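PDB 7PBG: FAD-binding oxidoreductase from Gulosibacter chungangensis, which oxidises 4-ethylphenol by means of a covalently bound FAD, probably dehydrogenating it to 4-vinylphenol. Local coordinates for residues N280-A285 with F387-N392; K417-D422 with R462-A467; H423-L428 with L458-E463. All coordinates share one frame; numbering follows the deposited sequence.

Contact 1 (N280-A285 with F387-N392); sequences NVTFDA and FDWFPN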
loop_
_atom_site.group_PDB
_atom_site.type_symbol
_atom_site.label_atom_id
_atom_site.label_comp_id
_atom_site.label_asym_id
_atom_site.label_seq_id
_atom_site.Cartn_x
_atom_site.Cartn_y
_atom_site.Cartn_z
ATOM N N ASN A 280 28.958 -6.234 0.581
ATOM C CA ASN A 280 30.300 -6.773 0.875
ATOM C C ASN A 280 31.237 -6.478 -0.294
ATOM O O ASN A 280 30.786 -6.178 -1.413
ATOM C CB ASN A 280 30.258 -8.229 1.275
ATOM C CG ASN A 280 29.898 -9.221 0.196
ATOM O OD1 ASN A 280 29.350 -8.882 -0.850
ATOM N ND2 ASN A 280 30.172 -10.478 0.489
ATOM N N VAL A 281 32.535 -6.623 -0.031
ATOM C CA VAL A 281 33.561 -6.302 -1.068
ATOM C C VAL A 281 33.359 -7.207 -2.278
ATOM O O VAL A 281 33.529 -6.732 -3.459
ATOM C CB VAL A 281 34.991 -6.362 -0.509
ATOM C CG1 VAL A 281 35.406 -7.727 -0.039
ATOM C CG2 VAL A 281 35.967 -5.836 -1.552
ATOM N N THR A 282 32.950 -8.445 -2.093
ATOM C CA THR A 282 32.824 -9.341 -3.260
ATOM C C THR A 282 31.795 -8.786 -4.250
ATOM O O THR A 282 32.027 -8.889 -5.497
ATOM C CB THR A 282 32.440 -10.753 -2.819
ATOM O OG1 THR A 282 33.373 -11.120 -1.805
ATOM C CG2 THR A 282 32.528 -11.741 -3.959
ATOM N N PHE A 283 30.693 -8.221 -3.750
ATOM C CA PHE A 283 29.616 -7.730 -4.637
ATOM C C PHE A 283 30.200 -6.584 -5.450
ATOM O O PHE A 283 30.118 -6.568 -6.686
ATOM C CB PHE A 283 28.394 -7.397 -3.786
ATOM C CG PHE A 283 27.093 -7.312 -4.535
ATOM C CD1 PHE A 283 25.916 -7.492 -3.845
ATOM C CD2 PHE A 283 27.046 -7.080 -5.898
ATOM C CE1 PHE A 283 24.705 -7.416 -4.503
ATOM C CE2 PHE A 283 25.830 -7.024 -6.566
ATOM C CZ PHE A 283 24.660 -7.127 -5.855
ATOM N N ASP A 284 30.853 -5.630 -4.775
ATOM C CA ASP A 284 31.418 -4.486 -5.524
ATOM C C ASP A 284 32.471 -4.992 -6.501
ATOM O O ASP A 284 32.501 -4.525 -7.653
ATOM C CB ASP A 284 31.994 -3.405 -4.604
ATOM C CG ASP A 284 31.088 -2.197 -4.359
ATOM O OD1 ASP A 284 29.910 -2.170 -4.856
ATOM O OD2 ASP A 284 31.591 -1.265 -3.687
ATOM N N ALA A 285 33.385 -5.837 -6.052
ATOM C CA ALA A 285 34.455 -6.371 -6.921
ATOM C C ALA A 285 33.835 -6.991 -8.179
ATOM O O ALA A 285 34.262 -6.709 -9.287
ATOM C CB ALA A 285 35.277 -7.363 -6.129
ATOM N N PHE A 387 27.779 -11.231 -14.166
ATOM C CA PHE A 387 27.585 -12.414 -15.056
ATOM C C PHE A 387 28.927 -12.867 -15.654
ATOM O O PHE A 387 29.028 -13.982 -16.197
ATOM C CB PHE A 387 26.569 -12.149 -16.183
ATOM C CG PHE A 387 25.231 -11.643 -15.730
ATOM C CD1 PHE A 387 24.710 -12.069 -14.526
ATOM C CD2 PHE A 387 24.507 -10.731 -16.480
ATOM C CE1 PHE A 387 23.513 -11.567 -14.061
ATOM C CE2 PHE A 387 23.269 -10.293 -16.048
ATOM C CZ PHE A 387 22.782 -10.701 -14.824
ATOM N N ASP A 388 29.932 -12.000 -15.616
ATOM C CA ASP A 388 31.250 -12.280 -16.222
ATOM C C ASP A 388 32.252 -12.585 -15.117
ATOM O O ASP A 388 33.424 -12.791 -15.436
ATOM C CB ASP A 388 31.737 -11.132 -17.127
ATOM C CG ASP A 388 30.850 -10.899 -18.335
ATOM O OD1 ASP A 388 30.331 -11.879 -18.883
ATOM O OD2 ASP A 388 30.631 -9.731 -18.663
ATOM N N TRP A 389 31.826 -12.652 -13.849
ATOM C CA TRP A 389 32.766 -12.907 -12.722
ATOM C C TRP A 389 33.579 -14.169 -12.988
ATOM O O TRP A 389 34.778 -14.195 -12.703
ATOM C CB TRP A 389 31.928 -13.061 -11.461
ATOM C CG TRP A 389 32.644 -13.307 -10.177
ATOM C CD1 TRP A 389 32.441 -14.383 -9.370
ATOM C CD2 TRP A 389 33.563 -12.456 -9.475
ATOM N NE1 TRP A 389 33.197 -14.295 -8.252
ATOM C CE2 TRP A 389 33.849 -13.095 -8.247
ATOM C CE3 TRP A 389 34.135 -11.204 -9.721
ATOM C CZ2 TRP A 389 34.709 -12.535 -7.315
ATOM C CZ3 TRP A 389 34.992 -10.644 -8.804
ATOM C CH2 TRP A 389 35.272 -11.321 -7.612
ATOM N N PHE A 390 32.896 -15.186 -13.509
ATOM C CA PHE A 390 33.505 -16.350 -14.185
ATOM C C PHE A 390 32.543 -16.762 -15.295
ATOM O O PHE A 390 31.384 -16.331 -15.322
ATOM C CB PHE A 390 33.812 -17.452 -13.169
ATOM C CG PHE A 390 32.632 -17.881 -12.339
ATOM C CD1 PHE A 390 31.639 -18.654 -12.907
ATOM C CD2 PHE A 390 32.528 -17.523 -11.006
ATOM C CE1 PHE A 390 30.569 -19.085 -12.140
ATOM C CE2 PHE A 390 31.431 -17.893 -10.253
ATOM C CZ PHE A 390 30.461 -18.696 -10.817
ATOM N N PRO A 391 32.964 -17.664 -16.193
ATOM C CA PRO A 391 32.126 -18.013 -17.336
ATOM C C PRO A 391 30.786 -18.611 -16.887
ATOM O O PRO A 391 30.785 -19.477 -16.075
ATOM C CB PRO A 391 32.996 -18.981 -18.168
ATOM C CG PRO A 391 34.394 -18.642 -17.763
ATOM C CD PRO A 391 34.320 -18.245 -16.300
ATOM N N ASN A 392 29.700 -18.109 -17.465
ATOM C CA ASN A 392 28.316 -18.616 -17.256
ATOM C C ASN A 392 27.859 -18.318 -15.816
ATOM O O ASN A 392 26.917 -18.965 -15.352
ATOM C CB ASN A 392 28.210 -20.133 -17.534
ATOM C CG ASN A 392 28.951 -20.574 -18.775
ATOM O OD1 ASN A 392 28.829 -19.960 -19.820
ATOM N ND2 ASN A 392 29.774 -21.595 -18.629
#

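Contact 2 (K417-D422 with R462-A467); sequences KRISDD and RELIRA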
loop_
_atom_site.group_PDB
_atom_site.type_symbol
_atom_site.label_atom_id
_atom_site.label_comp_id
_atom_site.label_asym_id
_atom_site.label_seq_id
_atom_site.Cartn_x
_atom_site.Cartn_y
_atom_site.Cartn_z
ATOM N N LYS A 417 28.149 -17.251 4.759
ATOM C CA LYS A 417 29.553 -17.448 4.318
ATOM C C LYS A 417 29.931 -18.916 4.520
ATOM O O LYS A 417 30.503 -19.499 3.620
ATOM C CB LYS A 417 30.466 -16.519 5.113
ATOM C CG LYS A 417 31.863 -16.352 4.561
ATOM C CD LYS A 417 32.528 -15.123 5.135
ATOM C CE LYS A 417 32.552 -15.178 6.644
ATOM N NZ LYS A 417 33.545 -14.228 7.191
ATOM N N ARG A 418 29.572 -19.482 5.668
ATOM C CA ARG A 418 29.950 -20.874 6.021
ATOM C C ARG A 418 29.270 -21.851 5.066
ATOM O O ARG A 418 29.994 -22.688 4.490
ATOM C CB ARG A 418 29.553 -21.235 7.461
ATOM C CG ARG A 418 30.222 -22.510 7.963
ATOM C CD ARG A 418 29.810 -22.873 9.387
ATOM N NE ARG A 418 28.359 -22.954 9.473
ATOM C CZ ARG A 418 27.573 -22.098 10.117
ATOM N NH1 ARG A 418 28.076 -21.074 10.792
ATOM N NH2 ARG A 418 26.269 -22.271 10.080
ATOM N N ILE A 419 27.954 -21.699 4.869
ATOM C CA ILE A 419 27.111 -22.626 4.061
ATOM C C ILE A 419 27.550 -22.476 2.602
ATOM O O ILE A 419 27.738 -23.505 1.925
ATOM C CB ILE A 419 25.611 -22.372 4.312
ATOM C CG1 ILE A 419 25.233 -22.742 5.756
ATOM C CG2 ILE A 419 24.734 -23.158 3.335
ATOM C CD1 ILE A 419 23.817 -22.339 6.165
ATOM N N SER A 420 27.792 -21.251 2.146
ATOM C CA SER A 420 28.210 -21.044 0.741
ATOM C C SER A 420 29.618 -21.620 0.503
ATOM O O SER A 420 29.780 -22.331 -0.506
ATOM C CB SER A 420 28.053 -19.601 0.331
ATOM O OG SER A 420 28.867 -18.712 1.099
ATOM N N ASP A 421 30.569 -21.385 1.425
ATOM C CA ASP A 421 31.938 -21.978 1.433
ATOM C C ASP A 421 31.832 -23.515 1.322
ATOM O O ASP A 421 32.488 -24.106 0.420
ATOM C CB ASP A 421 32.711 -21.527 2.674
ATOM C CG ASP A 421 33.293 -20.129 2.544
ATOM O OD1 ASP A 421 33.169 -19.537 1.436
ATOM O OD2 ASP A 421 33.879 -19.636 3.526
ATOM N N ASP A 422 31.005 -24.115 2.166
ATOM C CA ASP A 422 30.766 -25.584 2.231
ATOM C C ASP A 422 30.329 -26.149 0.876
ATOM O O ASP A 422 30.721 -27.313 0.581
ATOM C CB ASP A 422 29.703 -25.911 3.280
ATOM C CG ASP A 422 30.148 -25.823 4.725
ATOM O OD1 ASP A 422 31.350 -25.569 4.969
ATOM O OD2 ASP A 422 29.285 -26.020 5.597
ATOM N N ARG A 462 18.200 -24.406 -0.400
ATOM C CA ARG A 462 17.155 -25.047 0.427
ATOM C C ARG A 462 17.597 -25.116 1.881
ATOM O O ARG A 462 16.696 -24.996 2.773
ATOM C CB ARG A 462 16.798 -26.445 -0.086
ATOM C CG ARG A 462 16.215 -26.468 -1.482
ATOM C CD ARG A 462 15.277 -27.628 -1.636
ATOM N NE ARG A 462 14.735 -27.789 -2.970
ATOM C CZ ARG A 462 13.626 -27.215 -3.431
ATOM N NH1 ARG A 462 12.962 -26.324 -2.704
ATOM N NH2 ARG A 462 13.227 -27.466 -4.665
ATOM N N GLU A 463 18.889 -25.313 2.169
ATOM C CA GLU A 463 19.387 -25.300 3.566
ATOM C C GLU A 463 19.320 -23.863 4.121
ATOM O O GLU A 463 18.934 -23.678 5.280
ATOM C CB GLU A 463 20.823 -25.805 3.662
ATOM C CG GLU A 463 21.339 -25.830 5.080
ATOM C CD GLU A 463 20.481 -26.525 6.151
ATOM O OE1 GLU A 463 19.725 -27.487 5.847
ATOM O OE2 GLU A 463 20.575 -26.111 7.314
ATOM N N LEU A 464 19.645 -22.849 3.320
ATOM C CA LEU A 464 19.499 -21.445 3.775
ATOM C C LEU A 464 18.043 -21.156 4.160
ATOM O O LEU A 464 17.823 -20.544 5.256
ATOM C CB LEU A 464 19.993 -20.473 2.693
ATOM C CG LEU A 464 21.503 -20.437 2.484
ATOM C CD1 LEU A 464 21.833 -19.641 1.235
ATOM C CD2 LEU A 464 22.221 -19.913 3.706
ATOM N N ILE A 465 17.071 -21.574 3.338
ATOM C CA ILE A 465 15.631 -21.347 3.608
ATOM C C ILE A 465 15.290 -22.074 4.925
ATOM O O ILE A 465 14.690 -21.484 5.814
ATOM C CB ILE A 465 14.778 -21.820 2.435
ATOM C CG1 ILE A 465 15.050 -20.968 1.187
ATOM C CG2 ILE A 465 13.314 -21.909 2.838
ATOM C CD1 ILE A 465 14.457 -21.508 -0.066
ATOM N N ARG A 466 15.736 -23.320 5.060
ATOM C CA ARG A 466 15.448 -24.114 6.296
ATOM C C ARG A 466 16.028 -23.411 7.510
ATOM O O ARG A 466 15.293 -23.236 8.499
ATOM C CB ARG A 466 16.027 -25.529 6.198
ATOM C CG ARG A 466 15.013 -26.575 5.794
ATOM C CD ARG A 466 15.572 -27.989 5.984
ATOM N NE ARG A 466 16.799 -28.208 5.220
ATOM C CZ ARG A 466 16.860 -28.460 3.909
ATOM N NH1 ARG A 466 15.755 -28.520 3.181
ATOM N NH2 ARG A 466 18.041 -28.630 3.333
ATOM N N ALA A 467 17.281 -22.979 7.449
ATOM C CA ALA A 467 17.960 -22.361 8.608
ATOM C C ALA A 467 17.328 -20.995 8.904
ATOM O O ALA A 467 17.084 -20.691 10.078
ATOM C CB ALA A 467 19.448 -22.273 8.398
#

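Contact 3 (H423-L428 with L458-E463); sequences HGIDYL and LDMTRE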
loop_
_atom_site.group_PDB
_atom_site.type_symbol
_atom_site.label_atom_id
_atom_site.label_comp_id
_atom_site.label_asym_id
_atom_site.label_seq_id
_atom_site.Cartn_x
_atom_site.Cartn_y
_atom_site.Cartn_z
ATOM N N HIS A 423 29.562 -25.390 0.068
ATOM C CA HIS A 423 29.025 -25.824 -1.244
ATOM C C HIS A 423 29.876 -25.302 -2.407
ATOM O O HIS A 423 29.473 -25.540 -3.544
ATOM C CB HIS A 423 27.571 -25.356 -1.344
ATOM C CG HIS A 423 26.642 -26.140 -0.480
ATOM N ND1 HIS A 423 25.973 -27.237 -0.967
ATOM C CD2 HIS A 423 26.258 -26.002 0.805
ATOM C CE1 HIS A 423 25.198 -27.740 -0.006
ATOM N NE2 HIS A 423 25.371 -27.029 1.080
ATOM N N GLY A 424 30.906 -24.498 -2.117
ATOM C CA GLY A 424 31.822 -23.961 -3.143
ATOM C C GLY A 424 31.163 -22.897 -4.001
ATOM O O GLY A 424 31.417 -22.876 -5.250
ATOM N N ILE A 425 30.290 -22.088 -3.390
ATOM C CA ILE A 425 29.494 -21.049 -4.086
ATOM C C ILE A 425 29.979 -19.687 -3.581
ATOM O O ILE A 425 30.037 -19.464 -2.376
ATOM C CB ILE A 425 27.985 -21.304 -3.894
ATOM C CG1 ILE A 425 27.562 -22.700 -4.392
ATOM C CG2 ILE A 425 27.170 -20.204 -4.552
ATOM C CD1 ILE A 425 27.849 -22.962 -5.859
ATOM N N ASP A 426 30.201 -18.765 -4.504
ATOM C CA ASP A 426 30.600 -17.383 -4.152
ATOM C C ASP A 426 29.370 -16.623 -3.639
ATOM O O ASP A 426 28.274 -16.787 -4.222
ATOM C CB ASP A 426 31.206 -16.673 -5.365
ATOM C CG ASP A 426 32.635 -17.081 -5.685
ATOM O OD1 ASP A 426 33.211 -17.878 -4.940
ATOM O OD2 ASP A 426 33.148 -16.613 -6.694
ATOM N N TYR A 427 29.588 -15.802 -2.626
ATOM C CA TYR A 427 28.534 -15.107 -1.843
ATOM C C TYR A 427 28.667 -13.614 -1.980
ATOM O O TYR A 427 29.589 -13.041 -1.421
ATOM C CB TYR A 427 28.675 -15.531 -0.382
ATOM C CG TYR A 427 27.780 -14.853 0.607
ATOM C CD1 TYR A 427 26.524 -14.338 0.275
ATOM C CD2 TYR A 427 28.190 -14.797 1.925
ATOM C CE1 TYR A 427 25.726 -13.707 1.213
ATOM C CE2 TYR A 427 27.390 -14.205 2.875
ATOM C CZ TYR A 427 26.156 -13.686 2.532
ATOM O OH TYR A 427 25.440 -13.136 3.547
ATOM N N LEU A 428 27.755 -13.014 -2.726
ATOM C CA LEU A 428 27.632 -11.562 -2.845
ATOM C C LEU A 428 26.495 -11.164 -1.908
ATOM O O LEU A 428 25.423 -11.780 -1.961
ATOM C CB LEU A 428 27.359 -11.186 -4.297
ATOM C CG LEU A 428 28.585 -11.248 -5.208
ATOM C CD1 LEU A 428 29.195 -12.642 -5.289
ATOM C CD2 LEU A 428 28.187 -10.754 -6.586
ATOM N N LEU A 458 21.219 -25.186 -5.591
ATOM C CA LEU A 458 19.879 -25.538 -5.103
ATOM C C LEU A 458 19.977 -26.127 -3.699
ATOM O O LEU A 458 19.180 -25.700 -2.822
ATOM C CB LEU A 458 19.226 -26.536 -6.050
ATOM C CG LEU A 458 17.848 -27.001 -5.611
ATOM C CD1 LEU A 458 16.920 -25.821 -5.302
ATOM C CD2 LEU A 458 17.253 -27.928 -6.657
ATOM N N ASP A 459 20.855 -27.109 -3.468
ATOM C CA ASP A 459 20.990 -27.711 -2.115
ATOM C C ASP A 459 21.343 -26.646 -1.082
ATOM O O ASP A 459 20.753 -26.659 0.018
ATOM C CB ASP A 459 22.058 -28.790 -2.087
ATOM C CG ASP A 459 21.649 -30.041 -2.834
ATOM O OD1 ASP A 459 20.464 -30.121 -3.242
ATOM O OD2 ASP A 459 22.549 -30.905 -3.035
ATOM N N MET A 460 22.313 -25.782 -1.405
ATOM C CA MET A 460 22.741 -24.687 -0.512
ATOM C C MET A 460 21.520 -23.836 -0.156
ATOM O O MET A 460 21.283 -23.555 1.016
ATOM C CB MET A 460 23.772 -23.780 -1.180
ATOM C CG MET A 460 24.214 -22.618 -0.296
ATOM S SD MET A 460 25.107 -21.406 -1.260
ATOM C CE MET A 460 23.838 -20.649 -2.267
ATOM N N THR A 461 20.767 -23.417 -1.162
ATOM C CA THR A 461 19.639 -22.480 -0.968
ATOM C C THR A 461 18.533 -23.143 -0.141
ATOM O O THR A 461 17.960 -22.473 0.721
ATOM C CB THR A 461 19.123 -21.952 -2.294
ATOM O OG1 THR A 461 20.265 -21.421 -2.960
ATOM C CG2 THR A 461 18.055 -20.887 -2.116
ATOM N N ARG A 462 18.200 -24.406 -0.400
ATOM C CA ARG A 462 17.155 -25.047 0.427
ATOM C C ARG A 462 17.597 -25.116 1.881
ATOM O O ARG A 462 16.696 -24.996 2.773
ATOM C CB ARG A 462 16.798 -26.445 -0.086
ATOM C CG ARG A 462 16.215 -26.468 -1.482
ATOM C CD ARG A 462 15.277 -27.628 -1.636
ATOM N NE ARG A 462 14.735 -27.789 -2.970
ATOM C CZ ARG A 462 13.626 -27.215 -3.431
ATOM N NH1 ARG A 462 12.962 -26.324 -2.704
ATOM N NH2 ARG A 462 13.227 -27.466 -4.665
ATOM N N GLU A 463 18.889 -25.313 2.169
ATOM C CA GLU A 463 19.387 -25.300 3.566
ATOM C C GLU A 463 19.320 -23.863 4.121
ATOM O O GLU A 463 18.934 -23.678 5.280
ATOM C CB GLU A 463 20.823 -25.805 3.662
ATOM C CG GLU A 463 21.339 -25.830 5.080
ATOM C CD GLU A 463 20.481 -26.525 6.151
ATOM O OE1 GLU A 463 19.725 -27.487 5.847
ATOM O OE2 GLU A 463 20.575 -26.111 7.314
#

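Contact 1 (N280-A285 with F387-N392)
The indole of W389 reaches across to T282 and A285, joining the loop that precedes strand 393-402 to helix 281-288 of the large antiparallel sheet domain, characteristic of FAD-linked oxidases with a PCMH-type flavin domain. T282 and A285 are one helical turn apart and offer a methyl, a CB and a backbone carbonyl to the six-membered part of the indole. W389 holds CG anti to its backbone N (chi1 -179°), which extends the ring system away from its own loop and brings the benzo atoms CZ2, CH2 and CZ3 up to the helix. At one end CZ2 lies 4.1 Å from CG2 of T282, and the two side chains cross at about a right angle. At the other end CZ3 approaches the carbonyl carbon C of A285 at 3.9 Å, while CH2 sits 4.2 Å from CB of the same alanine. The T282 methyl and the A285 carbonyl carbon both come in obliquely to the ring, so this is van der Waals packing and no stack. The T282 methyl is presented because CG2 stands anti to the backbone N, with OG1 beside that N; this methyl also packs on L428.

The polar corner of the indole is satisfied away from the helix: NE1 donates to D426, whose carboxylate also pairs with R291. On the loop side, F387 touches the FAD, and W389 itself lies about 10 Å, side chain to side chain, from the flavin-linked H395. The helix start is fixed by N280, which occupies the N-cap. Its ND2 donates to the O of Y427 and to Y413, while OD1 accepts from the N of A429 and from the N of F283; the latter bond, 3.3 Å from F283 N to N280 OD1, reaches the oxygen from above its carbonyl plane, 51° out of it.

Contact 2 (K417-D422 with R462-A467)
I419 turns CG1 anti to its carbonyl carbon (chi1 -67°) and then extends the chain to CD1 (chi2 172°). L464 starts the same way, CG beside its backbone N; its CD1 takes the extended position, and the other methyl, CD2, is the one turned to I419. Carried on facing helices, the two side chains slide past each other in opposite directions, and one leucine methyl meets both branches of the isoleucine: CD2 of L464 is 3.8 Å from CD1 of I419 and 4.1 Å from its CG2. This joins helix 406-422 to helix 451-470, which lie side by side over the large antiparallel sheet, where L464 also packs on Y398 of strand 393-402. The same isoleucine touches M460 one turn earlier in the second helix.

Toward the outer side, the aliphatic part of E463 closes the contact loosely, its CG standing 4.4 Å from CD1 of I419. The glutamate's acid end is taken up within its own helix. R466 grips it side-on: NE lies 3.1 Å and NH2 3.2 Å from OE1 of E463, which lies close to the guanidinium plane; NH2 comes on the anti side of the carboxylate, NE from above its plane.

No hydrogen bond or salt bridge crosses between the segments. The helices therefore meet here by dispersion between partly buried side chains, while the charge of E463 is probably largely balanced by R466.

Contact 3 (H423-L428 with L458-E463)
M460 lies across from H423 and I425 where helix 406-422 ends in a Schellman motif and the chain turns into strand 426-433 of the large antiparallel sheet. G424, with its positive phi, makes the turn, so that H423 and I425 on either side of it both face helix 451-470. The methionine follows this bend from root to tip. Its CB sits over the face of the histidine ring, a CH-pi contact 3.9 Å from the centroid of H423 and 17° off the ring normal. CG moves toward the ring's rim, 4.1 Å from CD2 of H423. With CG of M460 anti to the backbone N (chi1 179°) and the next bond extended as well, the chain runs away from its helix and M460 SD arrives 3.9 Å from CB of I425. A bend at chi3 (71°) then folds the terminal CE of M460 back to 4.1 Å from CG2 of I425.

Behind CB, the backbone N of M460 also lies over the imidazole face, 3.8 Å from CE1 of H423. The ring's rotation is fixed by ND1, hydrogen-bonded to E456, one turn before M460 in helix 451-470. An alanine in place of H423 would take away the surface on which M460 CB rests and is likely to leave E456 without this partner. At the ring's far corner, CE1 of H423 meets CB of D459 at 3.9 Å, while that aspartate's OD2 turns to K455.

In the fold
Contact 1 is the buried one; contacts 2 and 3 are partly buried and lie about 6 Å apart, centre to centre. These two use helix 451-470 and share R462 and E463, gripping first helix 406-422 and then the turn that leads out of it; S420 O accepts from I425 N between them. Strand 426-433 carries the link on to contact 1 through polar bonds and the packing of L428. No hydrogen bond crosses any of the three interfaces. Contact 1 sets an indole against a helix, contact 2 pairs aliphatic branches beside an intrahelical salt bridge, and contact 3 sets a methionine over an imidazole face and against an isoleucine.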